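Axin interactor, dorsalization-associated protein (Danio rerio, PDB 2QZQ) acts as a ventralizing factor in the embryo, binding axin and disrupting its homodimers so that axin-mediated JNK activation is inhibited. Local coordinates at residues Ala106-Asp111 with Ile118-Tyr123; Ala85-Phe90 with Phe129-Leu134; Glu112-Pro117 with Leu146-His151; Thr17-Lys22 with Ser68-Ile73. All blocks are in the same frame, centred on the assembly; numbering follows the deposited sequence.

Interaction 1: residues Ala106-Asp111 with Ile118-Tyr123; sequences AFMEMD and IVIELY
F107 and Y123 meet through their rings, F107 CE1 lying 4.0 Å from Y123 CE2 as the side chains cross obliquely. The other apolar contacts come from aliphatic groups. I120 CG2 packs 3.7 Å from A106 CB, the small methyl of alanine giving it a surface to rest on, while L122 CD2 approaches the same methyl. I120 CD1 reaches CB of the selenomethionine M108, whose side chain crosses it at about a right angle.

The polar link is made by water, for no direct hydrogen bond joins the segments. One water accepts from F107 N at 3.0 Å and can donate to E121 O at 2.9 Å. A second lies over a face of the F107 ring, near its rim; it can donate to E121 OE2 and, weakly, to F107 O. Y123 OH donates to the anti lone pair of E121 OE2 at 2.6 Å, tying the carboxylate down. A phenylalanine in place of Y123 would probably keep the ring packing but deprive E121 OE2 of this donor, making the carboxylate freer to turn.

The strand axes are 8.3 Å apart at 126°, so this part of the hairpin 99-109/116-124 is splayed, its gap bridged by water. Strand 85-94 continues the sheet beyond 106-109, pairing through F88 and I86, and strand 144-151 continues it beyond 118-120, pairing through L146 and L144.

Interaction 2: residues Ala85-Phe90 with Phe129-Leu134; sequences AIFFEF and FKRKKL
The F87 ring receives the edge of F129 on one face in a T-shaped (edge-to-face) stack, with F129 CD1 3.6 Å above the plane of the F87 ring and over its centre. This stack fastens the loop after strand 116-124 onto strand 85-94 of the C2-type domain. The planes stand at 72° and the centroids are 5.0 Å apart. At the edge of the F87 ring, in its plane, comes R131 NH1; at the edge of F129 sits E89 OE1, 3.3 Å from F129 CZ, an acidic oxygen suited to the slightly positive rim of an aromatic ring. The guanidinium of R131 has A85 CB over the centre of one face; a side chain as short as alanine's suits this place, since a longer one would stand in the way of the flat group.

R131 CG stands between the backbone N and the carbonyl carbon (chi1 56°), and the chain then bends at chi2 (-90°), with CD packing against F87 CZ. E109 forms a salt bridge with R131 NE, and D42 O takes a bond from NH1, while T127 OG1 bonds to E89 OE2. Within the loop, R131 NH1 also donates to F129 O at 3.0 Å, the acceptor lying in the guanidinium plane.

Interaction 3: residues Glu112-Pro117 with Leu146-His151; sequences EIKPGP and LNQTLH
Q148 spans the two segments with both backbone and side chain. Its N donates to G116 O and its O accepts from G116 N, each at 2.9 Å, closing an antiparallel hydrogen-bonded pair where strand 116-124 of the C2-type domain starts along strand 144-151. G116 has phi 102°, a value at which a CB would jam against the preceding carbonyl, so glycine suits this place.

The extended side chain of Q148 then reaches into 112-115, which leads into the strand. Its NE2 donates to E112 O at 3.0 Å and 164°, with the acceptor near the amide plane, while its OE1 accepts a weak bond from K114 N. A water accepts from K114 NZ at 2.6 Å and can donate to K114 O and G116 O. A leucine in place of Q148 would probably leave E112 O and K114 N without these partners and let the turn shift.

L150 adds apolar cover, CD2 lying 4.2 Å from I113 CG2 and CD1 against P115. One buried amide thus serves a donor and an acceptor of a non-strand segment, as a neighbouring strand would.

Interaction 4: residues Thr17-Lys22 with Ser68-Ile73; sequences TLTIEK and SVDVEI
T17 and T19 each give a hydroxyl proton to an acid on the facing strand: T17 OG1 to E72 OE1 at 2.7 Å, T19 OG1 to D70 OD1 at 2.8 Å. The first meets the syn side of its carboxylate; the second comes from above the plane. E72 is bent at chi2 (-69°), which turns CD back toward T17. D70 CB also packs 3.6 Å from T17 CG2, so beta-branched threonine supplies methyl and hydroxyl together.

On the other face, I20 CD1 touches V71 CG2 at 3.7 Å and L18 CD1 meets I73 CD1. Between these two faces runs the antiparallel ladder, with L18 paired to V71 and I20 to V69 through hydrogen bonds; S68 N donates to E21 O, where S68 and V69 form a G1 bulge opposite I20.

Further out, R6 makes a salt bridge with E72 OE1, and H151 NE2 bonds to T17 OG1. Polar pairs on one face and branched aliphatics on the other make this ladder amphipathic, with its oily face turned to I86, F88 and V38 of the sandwich.

How the interactions relate
All four contacts lie in one C2-type beta sandwich; interactions 1, 3 and 4 join neighbouring strands, whereas interaction 2 packs a loop on a strand. Interactions 1 and 3 share strand 116-124, and strands 144-151 and 15-24 are neighbours that carry the pairing on from interaction 3 to interaction 4. Interaction 2 is a buried contact of rings and a guanidinium, lying beside interaction 1, whose strand 99-109 pairs with 85-94. Interactions 1 and 4 are partly buried, yet the first is bridged by water while the second is a direct ladder flanked by hydroxyl-carboxylate pairs. Interaction 3 lies at the surface and depends on amide hydrogen bonds. Inside the sandwich, F88 and I86 meet L18, joining interactions 2 and 4.

Interaction 1: residues Ala106-Asp111 with Ile118-Tyr123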
loop_
_atom_site.group_PDB
_atom_site.type_symbol
_atom_site.label_atom_id
_atom_site.label_comp_id
_atom_site.label_asym_id
_atom_site.label_seq_id
_atom_site.Cartn_x
_atom_site.Cartn_y
_atom_site.Cartn_z
ATOM N N ALA A 106 1.665 5.547 -1.909
ATOM C CA ALA A 106 3.063 5.123 -1.884
ATOM C C ALA A 106 3.125 4.018 -2.906
ATOM O O ALA A 106 2.122 3.359 -3.187
ATOM C CB ALA A 106 3.439 4.576 -0.495
ATOM N N PHE A 107 4.311 3.774 -3.449
ATOM C CA PHE A 107 4.452 2.625 -4.303
ATOM C C PHE A 107 5.824 2.034 -4.114
ATOM O O PHE A 107 6.723 2.685 -3.568
ATOM C CB PHE A 107 4.224 3.004 -5.772
ATOM C CG PHE A 107 5.219 4.002 -6.303
ATOM C CD1 PHE A 107 5.061 5.357 -6.072
ATOM C CD2 PHE A 107 6.335 3.568 -7.029
ATOM C CE1 PHE A 107 5.968 6.292 -6.600
ATOM C CE2 PHE A 107 7.254 4.472 -7.514
ATOM C CZ PHE A 107 7.084 5.825 -7.323
HETATM N N MSE A 108 5.974 0.794 -4.561
HETATM C CA MSE A 108 7.287 0.175 -4.612
HETATM C C MSE A 108 7.483 -0.591 -5.904
HETATM O O MSE A 108 6.603 -1.347 -6.319
HETATM C CB MSE A 108 7.581 -0.686 -3.377
HETATM C CG MSE A 108 6.537 -1.705 -2.973
HETATM SE SE MSE A 108 7.202 -2.671 -1.334
HETATM C CE MSE A 108 8.033 -3.928 -2.131
ATOM N N GLU A 109 8.639 -0.359 -6.533
ATOM C CA GLU A 109 9.056 -1.078 -7.735
ATOM C C GLU A 109 9.518 -2.502 -7.403
ATOM O O GLU A 109 9.795 -2.826 -6.251
ATOM C CB GLU A 109 10.163 -0.314 -8.487
ATOM C CG GLU A 109 9.834 1.144 -8.950
ATOM C CD GLU A 109 8.793 1.256 -10.092
ATOM O OE1 GLU A 109 8.432 0.248 -10.735
ATOM O OE2 GLU A 109 8.320 2.387 -10.364
HETATM N N MSE A 110 9.616 -3.347 -8.422
HETATM C CA MSE A 110 10.006 -4.755 -8.231
HETATM C C MSE A 110 11.363 -4.937 -7.540
HETATM O O MSE A 110 11.532 -5.833 -6.705
HETATM C CB MSE A 110 10.041 -5.473 -9.582
HETATM C CG MSE A 110 8.696 -5.644 -10.243
HETATM SE SE MSE A 110 7.320 -6.554 -9.138
HETATM C CE MSE A 110 8.214 -7.625 -7.970
ATOM N N ASP A 111 12.321 -4.078 -7.891
ATOM C CA ASP A 111 13.683 -4.171 -7.350
ATOM C C ASP A 111 13.778 -3.726 -5.881
ATOM O O ASP A 111 14.842 -3.832 -5.247
ATOM C CB ASP A 111 14.699 -3.452 -8.279
ATOM C CG ASP A 111 14.543 -1.923 -8.304
ATOM O OD1 ASP A 111 13.592 -1.343 -7.727
ATOM O OD2 ASP A 111 15.416 -1.272 -8.917
ATOM N N ILE A 118 10.708 -1.789 5.674
ATOM C CA ILE A 118 10.936 -0.718 4.701
ATOM C C ILE A 118 10.020 0.464 5.061
ATOM O O ILE A 118 8.881 0.257 5.503
ATOM C CB ILE A 118 10.669 -1.199 3.232
ATOM C CG1 ILE A 118 10.995 -0.101 2.205
ATOM C CG2 ILE A 118 9.237 -1.747 3.057
ATOM C CD1 ILE A 118 10.846 -0.578 0.784
ATOM N N VAL A 119 10.530 1.690 4.910
ATOM C CA VAL A 119 9.669 2.867 4.989
ATOM C C VAL A 119 9.577 3.499 3.591
ATOM O O VAL A 119 10.557 3.517 2.816
ATOM C CB VAL A 119 10.109 3.898 6.106
ATOM C CG1 VAL A 119 10.185 3.209 7.499
ATOM C CG2 VAL A 119 11.420 4.568 5.763
ATOM N N ILE A 120 8.385 3.951 3.238
ATOM C CA ILE A 120 8.161 4.494 1.921
ATOM C C ILE A 120 7.425 5.828 2.102
ATOM O O ILE A 120 6.468 5.929 2.889
ATOM C CB ILE A 120 7.268 3.590 1.043
ATOM C CG1 ILE A 120 7.819 2.159 0.928
ATOM C CG2 ILE A 120 7.102 4.219 -0.352
ATOM C CD1 ILE A 120 6.836 1.183 0.271
ATOM N N GLU A 121 7.893 6.831 1.356
ATOM C CA GLU A 121 7.312 8.182 1.377
ATOM C C GLU A 121 5.945 8.261 0.683
ATOM O O GLU A 121 5.613 7.446 -0.211
ATOM C CB GLU A 121 8.297 9.191 0.740
ATOM C CG GLU A 121 8.368 9.139 -0.809
ATOM C CD GLU A 121 9.327 8.073 -1.356
ATOM O OE1 GLU A 121 9.704 7.138 -0.622
ATOM O OE2 GLU A 121 9.672 8.156 -2.554
ATOM N N LEU A 122 5.165 9.267 1.076
ATOM C CA LEU A 122 3.825 9.455 0.522
ATOM C C LEU A 122 3.792 10.606 -0.479
ATOM O O LEU A 122 4.397 11.658 -0.248
ATOM C CB LEU A 122 2.790 9.718 1.628
ATOM C CG LEU A 122 2.815 8.384 2.422
ATOM C CD1 LEU A 122 2.787 8.527 3.898
ATOM C CD2 LEU A 122 1.879 7.345 1.861
ATOM N N TYR A 123 3.020 10.396 -1.534
ATOM C CA TYR A 123 2.804 11.393 -2.562
ATOM C C TYR A 123 1.351 11.803 -2.561
ATOM O O TYR A 123 0.492 10.994 -2.260
ATOM C CB TYR A 123 3.212 10.819 -3.922
ATOM C CG TYR A 123 4.711 10.609 -3.970
ATOM C CD1 TYR A 123 5.574 11.705 -4.037
ATOM C CD2 TYR A 123 5.266 9.334 -3.871
ATOM C CE1 TYR A 123 6.948 11.556 -4.033
ATOM C CE2 TYR A 123 6.652 9.163 -3.860
ATOM C CZ TYR A 123 7.482 10.285 -3.931
ATOM O OH TYR A 123 8.850 10.124 -3.957
HETATM O O HOH W 1 6.150 5.983 -2.658
HETATM O O HOH W 2 8.538 5.550 -3.944
#

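Interaction 2: residues Ala85-Phe90 with Phe129-Leu134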
loop_
_atom_site.group_PDB
_atom_site.type_symbol
_atom_site.label_atom_id
_atom_site.label_comp_id
_atom_site.label_asym_id
_atom_site.label_seq_id
_atom_site.Cartn_x
_atom_site.Cartn_y
_atom_site.Cartn_z
ATOM N N ALA A 85 4.678 -2.341 -10.308
ATOM C CA ALA A 85 4.845 -1.694 -9.011
ATOM C C ALA A 85 3.637 -2.021 -8.139
ATOM O O ALA A 85 2.523 -2.217 -8.640
ATOM C CB ALA A 85 4.971 -0.202 -9.170
ATOM N N ILE A 86 3.879 -2.092 -6.842
ATOM C CA ILE A 86 2.821 -2.268 -5.856
ATOM C C ILE A 86 2.474 -0.873 -5.284
ATOM O O ILE A 86 3.356 -0.164 -4.770
ATOM C CB ILE A 86 3.272 -3.212 -4.713
ATOM C CG1 ILE A 86 3.893 -4.516 -5.278
ATOM C CG2 ILE A 86 2.093 -3.581 -3.776
ATOM C CD1 ILE A 86 4.445 -5.421 -4.191
ATOM N N PHE A 87 1.193 -0.518 -5.353
ATOM C CA PHE A 87 0.683 0.760 -4.842
ATOM C C PHE A 87 -0.071 0.583 -3.541
ATOM O O PHE A 87 -0.713 -0.437 -3.332
ATOM C CB PHE A 87 -0.277 1.362 -5.869
ATOM C CG PHE A 87 0.415 2.075 -6.969
ATOM C CD1 PHE A 87 0.584 3.448 -6.908
ATOM C CD2 PHE A 87 0.917 1.375 -8.062
ATOM C CE1 PHE A 87 1.282 4.135 -7.961
ATOM C CE2 PHE A 87 1.600 2.036 -9.092
ATOM C CZ PHE A 87 1.777 3.418 -9.031
ATOM N N PHE A 88 0.023 1.591 -2.669
ATOM C CA PHE A 88 -0.666 1.637 -1.402
ATOM C C PHE A 88 -1.315 3.005 -1.404
ATOM O O PHE A 88 -0.602 4.007 -1.435
ATOM C CB PHE A 88 0.323 1.546 -0.227
ATOM C CG PHE A 88 1.253 0.379 -0.337
ATOM C CD1 PHE A 88 0.952 -0.825 0.270
ATOM C CD2 PHE A 88 2.400 0.472 -1.129
ATOM C CE1 PHE A 88 1.813 -1.938 0.123
ATOM C CE2 PHE A 88 3.247 -0.612 -1.266
ATOM C CZ PHE A 88 2.942 -1.820 -0.661
ATOM N N GLU A 89 -2.643 3.020 -1.476
ATOM C CA GLU A 89 -3.415 4.279 -1.496
ATOM C C GLU A 89 -4.145 4.392 -0.178
ATOM O O GLU A 89 -4.913 3.510 0.155
ATOM C CB GLU A 89 -4.441 4.267 -2.613
ATOM C CG GLU A 89 -3.842 4.279 -4.015
ATOM C CD GLU A 89 -4.918 4.209 -5.068
ATOM O OE1 GLU A 89 -5.444 3.097 -5.297
ATOM O OE2 GLU A 89 -5.242 5.266 -5.635
ATOM N N PHE A 90 -3.892 5.479 0.544
ATOM C CA PHE A 90 -4.524 5.730 1.819
ATOM C C PHE A 90 -5.818 6.490 1.561
ATOM O O PHE A 90 -5.814 7.555 0.939
ATOM C CB PHE A 90 -3.605 6.526 2.720
ATOM C CG PHE A 90 -4.223 6.895 4.045
ATOM C CD1 PHE A 90 -4.074 6.074 5.140
ATOM C CD2 PHE A 90 -4.970 8.077 4.172
ATOM C CE1 PHE A 90 -4.658 6.432 6.370
ATOM C CE2 PHE A 90 -5.543 8.435 5.359
ATOM C CZ PHE A 90 -5.384 7.612 6.476
ATOM N N PHE A 129 -0.755 6.090 -11.258
ATOM C CA PHE A 129 -0.432 4.686 -11.376
ATOM C C PHE A 129 0.682 4.371 -12.367
ATOM O O PHE A 129 1.186 3.258 -12.393
ATOM C CB PHE A 129 -1.687 3.866 -11.691
ATOM C CG PHE A 129 -2.658 3.771 -10.533
ATOM C CD1 PHE A 129 -2.277 3.189 -9.331
ATOM C CD2 PHE A 129 -3.959 4.260 -10.659
ATOM C CE1 PHE A 129 -3.189 3.070 -8.280
ATOM C CE2 PHE A 129 -4.870 4.145 -9.616
ATOM C CZ PHE A 129 -4.473 3.555 -8.423
ATOM N N LYS A 130 1.104 5.374 -13.133
ATOM C CA LYS A 130 2.323 5.253 -13.938
ATOM C C LYS A 130 3.549 5.833 -13.212
ATOM O O LYS A 130 4.677 5.683 -13.698
ATOM C CB LYS A 130 2.126 5.928 -15.296
ATOM C CG LYS A 130 1.087 5.229 -16.186
ATOM C CD LYS A 130 0.834 6.063 -17.401
ATOM C CE LYS A 130 -0.287 5.470 -18.233
ATOM N NZ LYS A 130 -0.584 6.368 -19.369
ATOM N N ARG A 131 3.319 6.435 -12.030
ATOM C CA ARG A 131 4.357 7.103 -11.201
ATOM C C ARG A 131 5.356 7.989 -11.983
ATOM O O ARG A 131 6.555 8.010 -11.729
ATOM C CB ARG A 131 5.051 6.140 -10.205
ATOM C CG ARG A 131 5.712 4.897 -10.761
ATOM C CD ARG A 131 4.783 3.681 -10.833
ATOM N NE ARG A 131 5.493 2.510 -11.374
ATOM C CZ ARG A 131 4.937 1.550 -12.127
ATOM N NH1 ARG A 131 3.636 1.571 -12.478
ATOM N NH2 ARG A 131 5.688 0.543 -12.509
ATOM N N LYS A 132 4.808 8.728 -12.935
ATOM C CA LYS A 132 5.579 9.613 -13.813
ATOM C C LYS A 132 5.735 11.013 -13.224
ATOM O O LYS A 132 6.763 11.659 -13.420
ATOM C CB LYS A 132 4.848 9.733 -15.155
ATOM C CG LYS A 132 4.768 8.455 -15.989
ATOM C CD LYS A 132 6.083 7.734 -16.003
ATOM C CE LYS A 132 6.355 7.076 -17.347
ATOM N NZ LYS A 132 7.837 6.945 -17.459
ATOM N N LYS A 133 4.698 11.493 -12.549
ATOM C CA LYS A 133 4.712 12.824 -11.952
ATOM C C LYS A 133 4.280 12.733 -10.499
ATOM O O LYS A 133 3.163 12.333 -10.223
ATOM C CB LYS A 133 3.807 13.797 -12.710
ATOM C CG LYS A 133 4.431 14.396 -13.966
ATOM C CD LYS A 133 3.393 15.142 -14.836
ATOM C CE LYS A 133 2.936 16.438 -14.206
ATOM N NZ LYS A 133 2.197 17.199 -15.280
ATOM N N LEU A 134 5.182 13.105 -9.592
ATOM C CA LEU A 134 5.006 12.915 -8.137
ATOM C C LEU A 134 5.138 14.215 -7.339
ATOM O O LEU A 134 6.087 14.982 -7.526
ATOM C CB LEU A 134 6.012 11.864 -7.628
ATOM C CG LEU A 134 6.023 10.515 -8.380
ATOM C CD1 LEU A 134 7.162 9.610 -7.952
ATOM C CD2 LEU A 134 4.651 9.776 -8.207
#

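Interaction 3: residues Glu112-Pro117 with Leu146-His151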
loop_
_atom_site.group_PDB
_atom_site.type_symbol
_atom_site.label_atom_id
_atom_site.label_comp_id
_atom_site.label_asym_id
_atom_site.label_seq_id
_atom_site.Cartn_x
_atom_site.Cartn_y
_atom_site.Cartn_z
ATOM N N GLU A 112 12.647 -3.252 -5.329
ATOM C CA GLU A 112 12.541 -2.902 -3.912
ATOM C C GLU A 112 11.991 -4.021 -3.027
ATOM O O GLU A 112 11.903 -3.870 -1.797
ATOM C CB GLU A 112 11.678 -1.661 -3.720
ATOM C CG GLU A 112 12.237 -0.431 -4.375
ATOM C CD GLU A 112 11.383 0.771 -4.084
ATOM O OE1 GLU A 112 11.558 1.334 -2.997
ATOM O OE2 GLU A 112 10.553 1.150 -4.935
ATOM N N ILE A 113 11.624 -5.136 -3.653
ATOM C CA ILE A 113 11.122 -6.291 -2.914
ATOM C C ILE A 113 12.318 -7.050 -2.352
ATOM O O ILE A 113 13.129 -7.578 -3.123
ATOM C CB ILE A 113 10.250 -7.209 -3.801
ATOM C CG1 ILE A 113 9.035 -6.423 -4.312
ATOM C CG2 ILE A 113 9.820 -8.441 -2.996
ATOM C CD1 ILE A 113 8.180 -7.157 -5.317
ATOM N N LYS A 114 12.418 -7.047 -1.024
ATOM C CA LYS A 114 13.506 -7.623 -0.237
ATOM C C LYS A 114 12.953 -7.845 1.184
ATOM O O LYS A 114 12.080 -7.094 1.633
ATOM C CB LYS A 114 14.751 -6.701 -0.232
ATOM C CG LYS A 114 14.582 -5.391 0.529
ATOM C CD LYS A 114 15.911 -4.648 0.777
ATOM C CE LYS A 114 15.706 -3.230 1.387
ATOM N NZ LYS A 114 14.380 -2.959 2.081
ATOM N N PRO A 115 13.444 -8.874 1.906
ATOM C CA PRO A 115 12.937 -9.162 3.252
ATOM C C PRO A 115 13.140 -8.021 4.257
ATOM O O PRO A 115 14.089 -7.243 4.128
ATOM C CB PRO A 115 13.734 -10.407 3.667
ATOM C CG PRO A 115 14.928 -10.393 2.819
ATOM C CD PRO A 115 14.499 -9.829 1.509
ATOM N N GLY A 116 12.237 -7.902 5.229
ATOM C CA GLY A 116 12.454 -6.985 6.336
ATOM C C GLY A 116 11.681 -5.680 6.267
ATOM O O GLY A 116 10.843 -5.497 5.376
ATOM N N PRO A 117 11.947 -4.781 7.230
ATOM C CA PRO A 117 11.312 -3.464 7.300
ATOM C C PRO A 117 11.690 -2.553 6.136
ATOM O O PRO A 117 12.825 -2.561 5.655
ATOM C CB PRO A 117 11.842 -2.888 8.612
ATOM C CG PRO A 117 13.167 -3.574 8.812
ATOM C CD PRO A 117 12.893 -4.976 8.349
ATOM N N LEU A 146 6.258 -0.703 6.376
ATOM C CA LEU A 146 5.916 -2.074 5.999
ATOM C C LEU A 146 6.962 -3.078 6.483
ATOM O O LEU A 146 8.116 -2.708 6.771
ATOM C CB LEU A 146 5.797 -2.236 4.471
ATOM C CG LEU A 146 4.973 -1.235 3.652
ATOM C CD1 LEU A 146 5.172 -1.475 2.155
ATOM C CD2 LEU A 146 3.517 -1.334 4.060
ATOM N N ASN A 147 6.540 -4.336 6.569
ATOM C CA ASN A 147 7.481 -5.471 6.705
ATOM C C ASN A 147 7.222 -6.434 5.570
ATOM O O ASN A 147 6.066 -6.812 5.326
ATOM C CB ASN A 147 7.355 -6.171 8.070
ATOM C CG ASN A 147 8.486 -7.171 8.325
ATOM O OD1 ASN A 147 9.639 -6.850 8.148
ATOM N ND2 ASN A 147 8.138 -8.388 8.724
ATOM N N GLN A 148 8.288 -6.808 4.847
ATOM C CA GLN A 148 8.181 -7.752 3.730
ATOM C C GLN A 148 8.647 -9.144 4.163
ATOM O O GLN A 148 9.683 -9.284 4.819
ATOM C CB GLN A 148 9.024 -7.318 2.515
ATOM C CG GLN A 148 8.989 -5.834 2.197
ATOM C CD GLN A 148 9.495 -5.538 0.806
ATOM O OE1 GLN A 148 9.169 -6.248 -0.151
ATOM N NE2 GLN A 148 10.300 -4.481 0.678
ATOM N N THR A 149 7.855 -10.151 3.814
ATOM C CA THR A 149 8.216 -11.547 4.042
ATOM C C THR A 149 8.075 -12.268 2.725
ATOM O O THR A 149 7.013 -12.234 2.078
ATOM C CB THR A 149 7.309 -12.260 5.069
ATOM O OG1 THR A 149 7.187 -11.462 6.246
ATOM C CG2 THR A 149 7.899 -13.638 5.439
ATOM N N LEU A 150 9.153 -12.955 2.349
ATOM C CA LEU A 150 9.183 -13.717 1.122
ATOM C C LEU A 150 9.069 -15.204 1.461
ATOM O O LEU A 150 9.823 -15.727 2.291
ATOM C CB LEU A 150 10.431 -13.366 0.302
ATOM C CG LEU A 150 10.395 -12.030 -0.471
ATOM C CD1 LEU A 150 10.524 -10.814 0.435
ATOM C CD2 LEU A 150 11.476 -12.002 -1.544
ATOM N N HIS A 151 8.072 -15.846 0.869
ATOM C CA HIS A 151 7.739 -17.231 1.171
ATOM C C HIS A 151 8.247 -18.163 0.087
ATOM O O HIS A 151 7.814 -18.095 -1.075
ATOM C CB HIS A 151 6.229 -17.417 1.372
ATOM C CG HIS A 151 5.671 -16.606 2.497
ATOM N ND1 HIS A 151 6.044 -16.792 3.811
ATOM C CD2 HIS A 151 4.767 -15.595 2.500
ATOM C CE1 HIS A 151 5.391 -15.934 4.576
ATOM N NE2 HIS A 151 4.613 -15.193 3.803
HETATM O O HOH W 3 12.301 -4.408 2.855
#

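Interaction 4: residues Thr17-Lys22 with Ser68-Ile73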
loop_
_atom_site.group_PDB
_atom_site.type_symbol
_atom_site.label_atom_id
_atom_site.label_comp_id
_atom_site.label_asym_id
_atom_site.label_seq_id
_atom_site.Cartn_x
_atom_site.Cartn_y
_atom_site.Cartn_z
ATOM N N THR A 17 4.277 -11.469 1.232
ATOM C CA THR A 17 3.391 -10.862 2.212
ATOM C C THR A 17 3.927 -9.495 2.599
ATOM O O THR A 17 5.104 -9.352 2.957
ATOM C CB THR A 17 3.253 -11.711 3.478
ATOM O OG1 THR A 17 2.903 -13.051 3.091
ATOM C CG2 THR A 17 2.127 -11.130 4.426
ATOM N N LEU A 18 3.065 -8.487 2.506
ATOM C CA LEU A 18 3.419 -7.164 3.021
ATOM C C LEU A 18 2.594 -6.870 4.249
ATOM O O LEU A 18 1.347 -6.817 4.166
ATOM C CB LEU A 18 3.192 -6.090 1.960
ATOM C CG LEU A 18 4.025 -6.231 0.691
ATOM C CD1 LEU A 18 3.532 -5.292 -0.409
ATOM C CD2 LEU A 18 5.503 -6.046 0.995
ATOM N N THR A 19 3.268 -6.717 5.389
ATOM C CA THR A 19 2.604 -6.322 6.614
ATOM C C THR A 19 2.547 -4.810 6.612
ATOM O O THR A 19 3.570 -4.150 6.560
ATOM C CB THR A 19 3.409 -6.776 7.860
ATOM O OG1 THR A 19 3.619 -8.194 7.791
ATOM C CG2 THR A 19 2.678 -6.419 9.172
ATOM N N ILE A 20 1.347 -4.259 6.672
ATOM C CA ILE A 20 1.218 -2.816 6.782
ATOM C C ILE A 20 1.184 -2.559 8.264
ATOM O O ILE A 20 0.213 -2.920 8.961
ATOM C CB ILE A 20 -0.074 -2.282 6.107
ATOM C CG1 ILE A 20 -0.111 -2.632 4.609
ATOM C CG2 ILE A 20 -0.247 -0.784 6.379
ATOM C CD1 ILE A 20 -1.472 -2.342 3.945
ATOM N N GLU A 21 2.266 -1.962 8.758
ATOM C CA GLU A 21 2.409 -1.734 10.185
ATOM C C GLU A 21 1.657 -0.483 10.567
ATOM O O GLU A 21 0.735 -0.532 11.359
ATOM C CB GLU A 21 3.886 -1.650 10.579
ATOM C CG GLU A 21 4.617 -2.957 10.209
ATOM C CD GLU A 21 6.109 -2.969 10.538
ATOM O OE1 GLU A 21 6.718 -1.892 10.669
ATOM O OE2 GLU A 21 6.669 -4.084 10.649
ATOM N N LYS A 22 2.059 0.642 9.991
ATOM C CA LYS A 22 1.449 1.913 10.340
ATOM C C LYS A 22 1.747 2.911 9.231
ATOM O O LYS A 22 2.622 2.670 8.402
ATOM C CB LYS A 22 1.978 2.417 11.674
ATOM C CG LYS A 22 3.407 2.916 11.651
ATOM C CD LYS A 22 3.917 3.181 13.049
ATOM C CE LYS A 22 5.424 3.423 13.016
ATOM N NZ LYS A 22 5.948 3.808 14.350
ATOM N N SER A 68 -1.324 -2.931 11.343
ATOM C CA SER A 68 -0.857 -4.272 11.721
ATOM C C SER A 68 -1.659 -5.349 11.012
ATOM O O SER A 68 -2.294 -6.184 11.654
ATOM C CB SER A 68 -0.934 -4.468 13.240
ATOM O OG SER A 68 -0.290 -3.413 13.926
ATOM N N VAL A 69 -1.640 -5.314 9.685
ATOM C CA VAL A 69 -2.367 -6.266 8.874
ATOM C C VAL A 69 -1.500 -6.769 7.721
ATOM O O VAL A 69 -0.747 -5.995 7.119
ATOM C CB VAL A 69 -3.696 -5.656 8.358
ATOM C CG1 VAL A 69 -3.445 -4.546 7.312
ATOM C CG2 VAL A 69 -4.621 -6.747 7.817
ATOM N N ASP A 70 -1.602 -8.069 7.425
ATOM C CA ASP A 70 -0.870 -8.674 6.306
ATOM C C ASP A 70 -1.669 -8.592 5.020
ATOM O O ASP A 70 -2.866 -8.894 4.995
ATOM C CB ASP A 70 -0.540 -10.149 6.572
ATOM C CG ASP A 70 0.465 -10.345 7.680
ATOM O OD1 ASP A 70 1.116 -9.363 8.140
ATOM O OD2 ASP A 70 0.608 -11.526 8.091
ATOM N N VAL A 71 -1.013 -8.168 3.952
ATOM C CA VAL A 71 -1.612 -8.193 2.635
ATOM C C VAL A 71 -0.843 -9.204 1.774
ATOM O O VAL A 71 0.376 -9.106 1.640
ATOM C CB VAL A 71 -1.632 -6.777 1.975
ATOM C CG1 VAL A 71 -2.239 -6.824 0.587
ATOM C CG2 VAL A 71 -2.408 -5.788 2.875
ATOM N N GLU A 72 -1.578 -10.142 1.177
ATOM C CA GLU A 72 -1.003 -11.183 0.328
ATOM C C GLU A 72 -1.015 -10.763 -1.125
ATOM O O GLU A 72 -2.079 -10.560 -1.724
ATOM C CB GLU A 72 -1.749 -12.532 0.526
ATOM C CG GLU A 72 -1.909 -12.946 2.014
ATOM C CD GLU A 72 -0.598 -13.338 2.708
ATOM O OE1 GLU A 72 0.438 -13.567 2.030
ATOM O OE2 GLU A 72 -0.603 -13.429 3.949
ATOM N N ILE A 73 0.178 -10.622 -1.699
ATOM C CA ILE A 73 0.305 -10.214 -3.102
ATOM C C ILE A 73 -0.098 -11.378 -4.014
ATOM O O ILE A 73 0.460 -12.478 -3.919
ATOM C CB ILE A 73 1.735 -9.675 -3.391
ATOM C CG1 ILE A 73 1.971 -8.413 -2.560
ATOM C CG2 ILE A 73 1.932 -9.345 -4.879
ATOM C CD1 ILE A 73 0.936 -7.309 -2.818
#